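Local coordinates for fusolin (Unidentified entomopoxvirus, PDB 4OW5), which probably acts on chitin as a lytic polysaccharide monooxygenase-like, metal-binding protein that enhances viral virulence and crystallizes in vivo into viral spindles, at residues Asp31-Ala37 with Val113-Thr118; Ala37-Tyr42 with Ala58-Phe63. All blocks are in the same frame, centred on the assembly; numbering follows the deposited sequence.

Overall arrangement
Both contacts belong to the lytic polysaccharide monooxygenase-like part of the chain and share helix 32-47. From the N terminus, the chain enters this helix at D31, where its first turn takes part in contact 1. The following turns, from A37 to Y42, pack in contact 2 against helix 52-64, closing a short helical hairpin 16 residues after Y42. The larger loop of contact 1 closes only at V113-T118, 76 residues beyond A37, just before strand 120-123, so contact 2 lies wholly within it. Their centres are 12 Å apart, A37 serves both, and packing between C34 O and F63 CZ (3.3 Å) joins them directly.

Contact 1. Residues Asp31-Ala37 with Val113-Thr118; sequences DPMCRAA and VSGSWT
G115 has phi/psi of 152/-163, a backbone shape that calls for glycine, and an ideal CB there would lie 2.6 Å from M33 CE. With no side chain, G115 lets M33 CE rest 3.7 Å from its CA. The loop 113-118 has no regular secondary structure; S116 (-83/58) centres an inverse gamma turn. The loop passes the N-terminal turns of helix 32-47, with CA atoms nearest at M33-W117 (5.7 Å) and A37-V113 (6.7 Å). M33, in an m,m,m rotamer, fills the gap: CE lies 3.7 Å from V113 CG2, and CB sits over the W117 six-membered ring, 3.7 Å from its centroid and 16° off the normal, a CH-pi contact. M33 SD, 5.0 Å from the centroid of the W117 five-membered ring, adds a Met-aromatic contact. W117 (chi1 m, chi2 98°) meets A37 CB with its edge, CH2 to CB 3.9 Å, and its NE1 donates a hydrogen bond to V113 O (2.8 Å). At the helix start, D31 (chi1 t) is the N-cap: OD2 accepts from C34 N (3.0 Å) and weakly from M33 N (3.1 Å), while OD1 accepts from T118 OG1 (2.6 Å). Water 1 donates to D31 OD2 (2.6 Å) and accepts from T118 N (3.0 Å). C34, pointing away from the loop, forms a disulfide with C14; S114 OG and S116 OG hydrogen-bond to D243 and G238, respectively, of the second subunit. The arrangement is a side-chain-capped helix N terminus docked on the loop leading into strand 120-123, which pairs with strand 223-234 in the fibronectin type III-like beta-sandwich of the LPMO_10 domain.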
loop_
_atom_site.group_PDB
_atom_site.type_symbol
_atom_site.label_atom_id
_atom_site.label_comp_id
_atom_site.label_asym_id
_atom_site.label_seq_id
_atom_site.Cartn_x
_atom_site.Cartn_y
_atom_site.Cartn_z
ATOM N N ASP A 31 -12.543 -8.093 14.297
ATOM C CA ASP A 31 -11.624 -7.144 13.671
ATOM C C ASP A 31 -10.648 -6.626 14.756
ATOM O O ASP A 31 -11.103 -6.230 15.826
ATOM C CB ASP A 31 -12.373 -6.002 12.994
ATOM C CG ASP A 31 -11.442 -5.023 12.328
ATOM O OD1 ASP A 31 -11.028 -5.289 11.187
ATOM O OD2 ASP A 31 -11.037 -4.046 12.993
ATOM N N PRO A 32 -9.319 -6.748 14.557
ATOM C CA PRO A 32 -8.381 -6.328 15.616
ATOM C C PRO A 32 -8.510 -4.861 16.039
ATOM O O PRO A 32 -8.289 -4.556 17.202
ATOM C CB PRO A 32 -7.000 -6.576 15.003
ATOM C CG PRO A 32 -7.220 -7.477 13.857
ATOM C CD PRO A 32 -8.615 -7.320 13.391
ATOM N N MET A 33 -8.825 -3.946 15.102
ATOM C CA MET A 33 -8.917 -2.540 15.456
ATOM C C MET A 33 -10.229 -2.247 16.144
ATOM O O MET A 33 -10.187 -1.529 17.128
ATOM C CB MET A 33 -8.659 -1.631 14.254
ATOM C CG MET A 33 -7.226 -1.674 13.770
ATOM S SD MET A 33 -5.977 -1.404 15.060
ATOM C CE MET A 33 -6.400 0.202 15.587
ATOM N N CYS A 34 -11.369 -2.845 15.744
ATOM C CA CYS A 34 -12.594 -2.698 16.527
ATOM C C CYS A 34 -12.374 -3.290 17.935
ATOM O O CYS A 34 -12.794 -2.699 18.927
ATOM C CB CYS A 34 -13.790 -3.345 15.840
ATOM S SG CYS A 34 -14.164 -2.631 14.216
ATOM N N ARG A 35 -11.696 -4.426 18.024
ATOM C CA ARG A 35 -11.429 -5.036 19.327
ATOM C C ARG A 35 -10.551 -4.122 20.188
ATOM O O ARG A 35 -10.853 -3.952 21.361
ATOM C CB ARG A 35 -10.787 -6.420 19.171
ATOM C CG ARG A 35 -10.556 -7.118 20.507
ATOM C CD ARG A 35 -10.246 -8.598 20.378
ATOM N NE ARG A 35 -8.976 -8.847 19.702
ATOM C CZ ARG A 35 -8.809 -9.235 18.434
ATOM N NH1 ARG A 35 -9.857 -9.443 17.647
ATOM N NH2 ARG A 35 -7.595 -9.420 17.948
ATOM N N ALA A 36 -9.462 -3.569 19.624
ATOM C CA ALA A 36 -8.567 -2.642 20.341
ATOM C C ALA A 36 -9.302 -1.391 20.803
ATOM O O ALA A 36 -9.035 -0.929 21.897
ATOM C CB ALA A 36 -7.406 -2.224 19.446
ATOM N N ALA A 37 -10.173 -0.822 19.963
ATOM C CA ALA A 37 -10.964 0.382 20.319
ATOM C C ALA A 37 -11.833 0.075 21.534
ATOM O O ALA A 37 -11.839 0.827 22.506
ATOM C CB ALA A 37 -11.831 0.806 19.135
ATOM N N VAL A 113 -7.762 5.525 18.242
ATOM C CA VAL A 113 -6.473 4.881 18.311
ATOM C C VAL A 113 -5.965 4.703 16.862
ATOM O O VAL A 113 -6.754 4.624 15.938
ATOM C CB VAL A 113 -6.470 3.539 19.085
ATOM C CG1 VAL A 113 -6.953 3.702 20.523
ATOM C CG2 VAL A 113 -7.243 2.473 18.351
ATOM N N SER A 114 -4.664 4.614 16.691
ATOM C CA SER A 114 -4.052 4.412 15.396
ATOM C C SER A 114 -3.722 2.925 15.221
ATOM O O SER A 114 -3.615 2.185 16.195
ATOM C CB SER A 114 -2.816 5.299 15.240
ATOM O OG SER A 114 -1.874 5.098 16.267
ATOM N N GLY A 115 -3.668 2.508 13.981
ATOM C CA GLY A 115 -3.430 1.132 13.601
ATOM C C GLY A 115 -4.035 0.751 12.273
ATOM O O GLY A 115 -4.437 1.626 11.487
ATOM N N SER A 116 -4.154 -0.578 12.054
ATOM C CA SER A 116 -4.560 -1.177 10.782
ATOM C C SER A 116 -6.081 -1.201 10.592
ATOM O O SER A 116 -6.661 -2.268 10.367
ATOM C CB SER A 116 -3.994 -2.593 10.681
ATOM O OG SER A 116 -4.325 -3.385 11.811
ATOM N N TRP A 117 -6.731 -0.018 10.636
ATOM C CA TRP A 117 -8.184 0.078 10.475
ATOM C C TRP A 117 -8.587 -0.514 9.138
ATOM O O TRP A 117 -7.882 -0.284 8.169
ATOM C CB TRP A 117 -8.669 1.525 10.583
ATOM C CG TRP A 117 -8.605 2.054 11.983
ATOM C CD1 TRP A 117 -7.622 2.823 12.539
ATOM C CD2 TRP A 117 -9.532 1.775 13.028
ATOM N NE1 TRP A 117 -7.961 3.147 13.833
ATOM C CE2 TRP A 117 -9.071 2.435 14.187
ATOM C CE3 TRP A 117 -10.732 1.046 13.092
ATOM C CZ2 TRP A 117 -9.761 2.387 15.386
ATOM C CZ3 TRP A 117 -11.415 0.999 14.292
ATOM C CH2 TRP A 117 -10.940 1.671 15.410
ATOM N N THR A 118 -9.670 -1.313 9.092
ATOM C CA THR A 118 -10.080 -1.979 7.862
ATOM C C THR A 118 -10.716 -0.947 6.940
ATOM O O THR A 118 -11.722 -0.341 7.321
ATOM C CB THR A 118 -11.033 -3.141 8.116
ATOM O OG1 THR A 118 -10.391 -4.072 8.969
ATOM C CG2 THR A 118 -11.475 -3.852 6.800
HETATM O O HOH W 1 -11.445 -1.999 11.364
HETATM O O HOH W 2 -8.359 -4.129 11.669
#

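Contact 2. Residues Ala37-Tyr42 with Ala58-Phe63; sequences AYQNVY and AAQYMF
Y38 lays its ring face over A59: A59 CB is 3.5 Å from the ring centroid and 4° off the normal, a nearly axial CH-pi contact. Helices 37-42 and 58-63 approach to 8.4 Å between axes, their directions 140° apart, and the CA atoms come closest at Y38-A59 (5.2 Å). The small A59 side chain permits this approach, with its CB also 3.4 Å from Y38 O. Y38 takes chi1 t and chi2 -76°, turning its ring edge to the face of F63 (chi1 m) in a T-shaped pair, centroids 5.7 Å apart and planes at 84°. Beside it, V41 (chi1 t) places CG1 3.9 Å from A58 CB and CG2 3.5 Å from M62 CE. M62, extended through chi1 and chi2 (both t) with chi3 p, brings its CE to 3.4 Å from A37 O. Q60 NE2 donates a weak hydrogen bond to Y38 OH (3.3 Å), which itself donates its stronger one to P24 O. F63 further meets the ring of F20. With 406 Å² buried in all and one weak polar bond between the segments, the chemistry implies that the hairpin is held mainly by apolar and aromatic packing.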
loop_
_atom_site.group_PDB
_atom_site.type_symbol
_atom_site.label_atom_id
_atom_site.label_comp_id
_atom_site.label_asym_id
_atom_site.label_seq_id
_atom_site.Cartn_x
_atom_site.Cartn_y
_atom_site.Cartn_z
ATOM N N ALA A 37 -10.173 -0.822 19.963
ATOM C CA ALA A 37 -10.964 0.382 20.319
ATOM C C ALA A 37 -11.833 0.075 21.534
ATOM O O ALA A 37 -11.839 0.827 22.506
ATOM C CB ALA A 37 -11.831 0.806 19.135
ATOM N N TYR A 38 -12.536 -1.078 21.488
ATOM C CA TYR A 38 -13.386 -1.536 22.578
ATOM C C TYR A 38 -12.564 -1.687 23.876
ATOM O O TYR A 38 -12.910 -1.127 24.921
ATOM C CB TYR A 38 -14.049 -2.870 22.202
ATOM C CG TYR A 38 -15.009 -3.396 23.247
ATOM C CD1 TYR A 38 -14.543 -3.980 24.421
ATOM C CD2 TYR A 38 -16.384 -3.310 23.061
ATOM C CE1 TYR A 38 -15.428 -4.479 25.378
ATOM C CE2 TYR A 38 -17.271 -3.792 24.007
ATOM C CZ TYR A 38 -16.789 -4.423 25.144
ATOM O OH TYR A 38 -17.681 -4.888 26.059
ATOM N N GLN A 39 -11.490 -2.427 23.779
ATOM C CA GLN A 39 -10.626 -2.735 24.926
ATOM C C GLN A 39 -9.915 -1.515 25.489
ATOM O O GLN A 39 -9.688 -1.469 26.701
ATOM C CB GLN A 39 -9.648 -3.854 24.584
ATOM C CG GLN A 39 -10.444 -5.169 24.466
ATOM C CD GLN A 39 -9.668 -6.396 24.065
ATOM O OE1 GLN A 39 -8.488 -6.349 23.725
ATOM N NE2 GLN A 39 -10.327 -7.543 24.136
ATOM N N ASN A 40 -9.654 -0.493 24.690
ATOM C CA ASN A 40 -9.056 0.705 25.242
ATOM C C ASN A 40 -10.031 1.383 26.200
ATOM O O ASN A 40 -9.647 1.786 27.304
ATOM C CB ASN A 40 -8.634 1.706 24.149
ATOM C CG ASN A 40 -7.142 1.861 24.040
ATOM O OD1 ASN A 40 -6.383 0.927 24.287
ATOM N ND2 ASN A 40 -6.673 3.061 23.800
ATOM N N VAL A 41 -11.291 1.480 25.798
ATOM C CA VAL A 41 -12.302 2.120 26.652
ATOM C C VAL A 41 -12.570 1.234 27.869
ATOM O O VAL A 41 -12.607 1.739 28.982
ATOM C CB VAL A 41 -13.576 2.431 25.873
ATOM C CG1 VAL A 41 -14.667 2.930 26.823
ATOM C CG2 VAL A 41 -13.281 3.465 24.785
ATOM N N TYR A 42 -12.753 -0.059 27.662
ATOM C CA TYR A 42 -12.938 -1.019 28.748
ATOM C C TYR A 42 -11.762 -0.914 29.769
ATOM O O TYR A 42 -11.993 -0.723 30.965
ATOM C CB TYR A 42 -13.020 -2.431 28.150
ATOM C CG TYR A 42 -13.241 -3.554 29.141
ATOM C CD1 TYR A 42 -12.192 -4.361 29.548
ATOM C CD2 TYR A 42 -14.517 -3.888 29.566
ATOM C CE1 TYR A 42 -12.388 -5.413 30.440
ATOM C CE2 TYR A 42 -14.733 -4.937 30.470
ATOM C CZ TYR A 42 -13.660 -5.690 30.913
ATOM O OH TYR A 42 -13.873 -6.726 31.786
ATOM N N ALA A 58 -19.427 1.110 29.179
ATOM C CA ALA A 58 -18.778 2.257 28.539
ATOM C C ALA A 58 -18.311 1.895 27.143
ATOM O O ALA A 58 -18.609 2.634 26.200
ATOM C CB ALA A 58 -17.613 2.748 29.388
ATOM N N ALA A 59 -17.654 0.750 26.993
ATOM C CA ALA A 59 -17.138 0.283 25.691
ATOM C C ALA A 59 -18.288 -0.126 24.752
ATOM O O ALA A 59 -18.228 0.156 23.551
ATOM C CB ALA A 59 -16.177 -0.874 25.883
ATOM N N GLN A 60 -19.335 -0.758 25.289
ATOM C CA GLN A 60 -20.478 -1.160 24.454
ATOM C C GLN A 60 -21.268 0.067 24.025
ATOM O O GLN A 60 -21.748 0.086 22.893
ATOM C CB GLN A 60 -21.391 -2.184 25.144
ATOM C CG GLN A 60 -20.699 -3.510 25.290
ATOM C CD GLN A 60 -21.420 -4.506 26.146
ATOM O OE1 GLN A 60 -22.467 -4.231 26.710
ATOM N NE2 GLN A 60 -20.843 -5.693 26.258
ATOM N N TYR A 61 -21.345 1.106 24.881
ATOM C CA TYR A 61 -22.020 2.367 24.546
ATOM C C TYR A 61 -21.343 3.026 23.344
ATOM O O TYR A 61 -22.012 3.575 22.465
ATOM C CB TYR A 61 -22.025 3.320 25.744
ATOM C CG TYR A 61 -22.646 4.672 25.481
ATOM C CD1 TYR A 61 -21.872 5.739 25.040
ATOM C CD2 TYR A 61 -23.962 4.934 25.838
ATOM C CE1 TYR A 61 -22.418 6.999 24.859
ATOM C CE2 TYR A 61 -24.529 6.194 25.647
ATOM C CZ TYR A 61 -23.742 7.236 25.197
ATOM O OH TYR A 61 -24.277 8.490 25.059
ATOM N N MET A 62 -20.020 2.968 23.296
ATOM C CA MET A 62 -19.272 3.524 22.158
ATOM C C MET A 62 -19.706 2.849 20.825
ATOM O O MET A 62 -19.865 3.524 19.805
ATOM C CB MET A 62 -17.766 3.351 22.425
ATOM C CG MET A 62 -16.906 3.626 21.243
ATOM S SD MET A 62 -15.114 3.448 21.528
ATOM C CE MET A 62 -15.053 1.882 22.216
ATOM N N PHE A 63 -19.885 1.533 20.823
ATOM C CA PHE A 63 -20.304 0.812 19.606
ATOM C C PHE A 63 -21.805 0.987 19.273
ATOM O O PHE A 63 -22.181 1.169 18.097
ATOM C CB PHE A 63 -20.013 -0.697 19.756
ATOM C CG PHE A 63 -18.610 -1.138 19.451
ATOM C CD1 PHE A 63 -17.524 -0.492 20.004
ATOM C CD2 PHE A 63 -18.378 -2.292 18.736
ATOM C CE1 PHE A 63 -16.222 -0.925 19.738
ATOM C CE2 PHE A 63 -17.093 -2.767 18.539
ATOM C CZ PHE A 63 -16.022 -2.048 18.988
#